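Local coordinates for tudor and KH domain-containing protein homolog (Drosophila melanogaster, PDB 5YGB), which binds the N-terminus of Piwi through its extended Tudor domain and takes part in the piRNA pathway that silences transposons in the germline, at residues A[71-76]-A[119-124]. The protein carries 1 engineered substitution. Sequence-based numbering, arbitrary orientation.
Sequences WYRAEI and LRFQAV
Arg-73 reaches from strand 70-81 of the Tudor β-sheet to the backbone of Leu-119 and Arg-120, in the loop that leads to strand 124-128 of the neighbouring mixed sheet, the staphylococcal-nuclease-like part of an extended Tudor domain. Its guanidinium meets the loop end-on: both terminal nitrogens donate hydrogen bonds to one oxygen, NH1 to Leu-119 O at 2.8 Å and NH2 to the same atom at 2.9 Å. That oxygen sits in the guanidinium plane, yet the two donors approach it differently, NH1 tilted 16° from the carbonyl plane and NH2 well above it. A weak third bond runs from NH2 to Arg-120 O at 3.1 Å, also at the guanidinium edge. The chain gets there by a bend at chi3 (-63°), which turns the head group after chi2 has run extended. Phe-121 stands almost upright on one guanidinium face, the planes 82° apart, so that its rim, not its face, meets the cation; CD1 comes within 3.6 Å of Arg-73 NH2. From the other side of the guanidinium plane, CB of Leu-119 approaches the same nitrogen. Asp-97 forms a salt bridge with NH2 and accepts the Gln-122 N-H, tying the charge to the loop, while Phe-116 O takes a further bond from NH1 and Met-33 and Met-37 of helix 25-41 pack against the side chain. A leucine in place of Arg-73 would probably leave Leu-119 O without both these donors and Asp-97 without its cationic mate. Arg-120 O is held from the loop itself as well, by Gln-122 NE2 at 2.8 Å.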
ATOM      1  N   TRP A  71       0.520  15.106  -0.091  1.00 14.35           N
ATOM      2  CA  TRP A  71       1.656  14.698  -0.921  1.00 13.42           C
ATOM      3  C   TRP A  71       2.323  13.468  -0.335  1.00 12.67           C
ATOM      4  O   TRP A  71       2.597  13.411   0.867  1.00 13.11           O
ATOM      5  CB  TRP A  71       2.661  15.843  -1.051  1.00 14.11           C
ATOM      6  CG  TRP A  71       2.203  16.919  -1.992  1.00 14.19           C
ATOM      7  CD1 TRP A  71       1.327  17.933  -1.716  1.00 17.52           C
ATOM      8  CD2 TRP A  71       2.589  17.081  -3.358  1.00 13.49           C
ATOM      9  NE1 TRP A  71       1.150  18.718  -2.831  1.00 15.99           N
ATOM     10  CE2 TRP A  71       1.912  18.218  -3.853  1.00 13.05           C
ATOM     11  CE3 TRP A  71       3.447  16.380  -4.215  1.00 12.84           C
ATOM     12  CZ2 TRP A  71       2.062  18.672  -5.163  1.00 13.52           C
ATOM     13  CZ3 TRP A  71       3.606  16.833  -5.514  1.00 13.63           C
ATOM     14  CH2 TRP A  71       2.908  17.963  -5.980  1.00 14.74           C
ATOM     15  N   TYR A  72       2.591  12.509  -1.211  1.00 11.11           N
ATOM     16  CA  TYR A  72       3.084  11.190  -0.836  1.00 10.83           C
ATOM     17  C   TYR A  72       4.335  10.802  -1.595  1.00  9.45           C
ATOM     18  O   TYR A  72       4.546  11.240  -2.732  1.00 11.32           O
ATOM     19  CB  TYR A  72       1.990  10.147  -1.088  1.00 12.99           C
ATOM     20  CG  TYR A  72       0.800  10.335  -0.170  1.00 17.89           C
ATOM     21  CD1 TYR A  72       0.852   9.901   1.147  1.00 18.54           C
ATOM     22  CD2 TYR A  72      -0.357  10.975  -0.609  1.00 19.93           C
ATOM     23  CE1 TYR A  72      -0.221  10.075   2.008  1.00 24.09           C
ATOM     24  CE2 TYR A  72      -1.440  11.144   0.241  1.00 19.29           C
ATOM     25  CZ  TYR A  72      -1.360  10.699   1.547  1.00 26.11           C
ATOM     26  OH  TYR A  72      -2.423  10.865   2.413  1.00 25.19           O
ATOM     27  N   ARG A  73       5.151   9.947  -0.982  1.00 10.40           N
ATOM     28  CA  ARG A  73       6.245   9.301  -1.703  1.00  9.16           C
ATOM     29  C   ARG A  73       5.694   8.216  -2.617  1.00  9.51           C
ATOM     30  O   ARG A  73       4.851   7.407  -2.217  1.00 11.18           O
ATOM     31  CB  ARG A  73       7.261   8.692  -0.727  1.00  8.74           C
ATOM     32  CG  ARG A  73       7.875   9.710   0.245  1.00  9.68           C
ATOM     33  CD  ARG A  73       9.084   9.169   0.984  1.00 10.18           C
ATOM     34  NE  ARG A  73       8.749   8.036   1.842  1.00  9.24           N
ATOM     35  CZ  ARG A  73       9.652   7.385   2.567  1.00 10.64           C
ATOM     36  NH1 ARG A  73      10.931   7.756   2.526  1.00 11.22           N
ATOM     37  NH2 ARG A  73       9.287   6.353   3.324  1.00 11.09           N
ATOM     38  N   ALA A  74       6.197   8.172  -3.843  1.00  9.22           N
ATOM     39  CA  ALA A  74       5.690   7.217  -4.809  1.00 10.22           C
ATOM     40  C   ALA A  74       6.790   6.710  -5.721  1.00  9.58           C
ATOM     41  O   ALA A  74       7.751   7.424  -6.015  1.00 11.85           O
ATOM     42  CB  ALA A  74       4.552   7.838  -5.627  1.00 11.00           C
ATOM     43  N   GLU A  75       6.639   5.472  -6.174  1.00  9.20           N
ATOM     44  CA  GLU A  75       7.538   4.831  -7.120  1.00  9.63           C
ATOM     45  C   GLU A  75       6.864   4.764  -8.487  1.00  9.37           C
ATOM     46  O   GLU A  75       5.722   4.310  -8.604  1.00 11.09           O
ATOM     47  CB  GLU A  75       7.901   3.429  -6.610  1.00 10.97           C
ATOM     48  CG  GLU A  75       8.702   2.579  -7.580  1.00 10.73           C
ATOM     49  CD  GLU A  75       8.867   1.147  -7.109  1.00 14.34           C
ATOM     50  OE1 GLU A  75       8.401   0.803  -5.999  1.00 17.48           O
ATOM     51  OE2 GLU A  75       9.474   0.362  -7.856  1.00 16.98           O
ATOM     52  N   ILE A  76       7.549   5.226  -9.524  1.00  9.28           N
ATOM     53  CA  ILE A  76       7.012   5.076 -10.872  1.00 10.21           C
ATOM     54  C   ILE A  76       7.128   3.616 -11.306  1.00 10.04           C
ATOM     55  O   ILE A  76       8.232   3.049 -11.364  1.00 11.18           O
ATOM     56  CB  ILE A  76       7.737   5.993 -11.869  1.00  9.79           C
ATOM     57  CG1 ILE A  76       7.565   7.462 -11.461  1.00  9.81           C
ATOM     58  CG2 ILE A  76       7.225   5.747 -13.308  1.00 11.93           C
ATOM     59  CD1 ILE A  76       8.175   8.459 -12.440  1.00 12.06           C
ATOM     60  N   LEU A 119      13.382   7.926   5.595  1.00 14.90           N
ATOM     61  CA  LEU A 119      12.481   6.989   6.259  1.00 12.46           C
ATOM     62  C   LEU A 119      12.280   5.719   5.434  1.00 13.95           C
ATOM     63  O   LEU A 119      12.030   5.782   4.230  1.00 12.86           O
ATOM     64  CB  LEU A 119      11.124   7.651   6.522  1.00 14.66           C
ATOM     65  CG  LEU A 119      10.088   6.809   7.268  1.00 13.42           C
ATOM     66  CD1 LEU A 119      10.541   6.506   8.687  1.00 17.93           C
ATOM     67  CD2 LEU A 119       8.747   7.530   7.295  1.00 15.06           C
ATOM     68  N   ARG A 120      12.389   4.565   6.088  1.00 13.61           N
ATOM     69  CA  ARG A 120      12.071   3.279   5.468  1.00 14.87           C
ATOM     70  C   ARG A 120      10.722   3.340   4.742  1.00 12.31           C
ATOM     71  O   ARG A 120       9.775   3.934   5.254  1.00 12.60           O
ATOM     72  CB  ARG A 120      12.068   2.189   6.564  1.00 18.11           C
ATOM     73  CG  ARG A 120      11.378   0.873   6.218  1.00 21.18           C
ATOM     74  CD  ARG A 120      11.392  -0.161   7.375  1.00 16.97           C
ATOM     75  NE  ARG A 120      10.478  -1.244   7.024  1.00 19.07           N
ATOM     76  CZ  ARG A 120       9.201  -1.283   7.391  1.00 18.80           C
ATOM     77  NH1 ARG A 120       8.700  -0.329   8.165  1.00 17.16           N
ATOM     78  NH2 ARG A 120       8.425  -2.281   6.997  1.00 19.73           N
ATOM     79  N   PHE A 121      10.623   2.763   3.544  1.00 11.85           N
ATOM     80  CA  PHE A 121       9.321   2.692   2.880  1.00  9.94           C
ATOM     81  C   PHE A 121       8.374   1.896   3.791  1.00 10.82           C
ATOM     82  O   PHE A 121       8.688   0.771   4.218  1.00 13.24           O
ATOM     83  CB  PHE A 121       9.429   2.052   1.490  1.00 11.59           C
ATOM     84  CG  PHE A 121      10.169   2.894   0.467  1.00 12.39           C
ATOM     85  CD1 PHE A 121      10.613   4.175   0.760  1.00 13.96           C
ATOM     86  CD2 PHE A 121      10.385   2.398  -0.807  1.00 14.80           C
ATOM     87  CE1 PHE A 121      11.287   4.932  -0.200  1.00 15.17           C
ATOM     88  CE2 PHE A 121      11.049   3.158  -1.772  1.00 14.83           C
ATOM     89  CZ  PHE A 121      11.495   4.412  -1.462  1.00 15.63           C
ATOM     90  N   GLN A 122       7.221   2.468   4.114  1.00  9.56           N
ATOM     91  CA  GLN A 122       6.454   1.968   5.252  1.00  9.25           C
ATOM     92  C   GLN A 122       5.483   0.821   4.977  1.00 10.79           C
ATOM     93  O   GLN A 122       5.073   0.138   5.920  1.00 10.87           O
ATOM     94  CB  GLN A 122       5.695   3.143   5.890  1.00 10.16           C
ATOM     95  CG  GLN A 122       6.616   4.133   6.590  1.00 10.53           C
ATOM     96  CD  GLN A 122       7.262   3.504   7.797  1.00 11.89           C
ATOM     97  OE1 GLN A 122       6.578   3.083   8.731  1.00 12.50           O
ATOM     98  NE2 GLN A 122       8.578   3.400   7.771  1.00 12.44           N
ATOM     99  N   ALA A 123       5.086   0.600   3.727  1.00  9.93           N
ATOM    100  CA  ALA A 123       4.082  -0.419   3.437  1.00 10.06           C
ATOM    101  C   ALA A 123       4.710  -1.745   3.073  1.00 10.73           C
ATOM    102  O   ALA A 123       5.621  -1.795   2.239  1.00 11.11           O
ATOM    103  CB  ALA A 123       3.148   0.039   2.309  1.00 10.96           C
ATOM    104  N   VAL A 124       4.234  -2.817   3.699  1.00 11.04           N
ATOM    105  CA  VAL A 124       4.657  -4.165   3.328  1.00 13.19           C
ATOM    106  C   VAL A 124       3.470  -4.969   2.827  1.00 11.50           C
ATOM    107  O   VAL A 124       2.459  -5.123   3.536  1.00 10.91           O
ATOM    108  CB  VAL A 124       5.305  -4.905   4.497  1.00 15.40           C
ATOM    109  CG1 VAL A 124       5.667  -6.325   4.073  1.00 16.95           C
ATOM    110  CG2 VAL A 124       6.555  -4.172   4.966  1.00 18.18           C
TER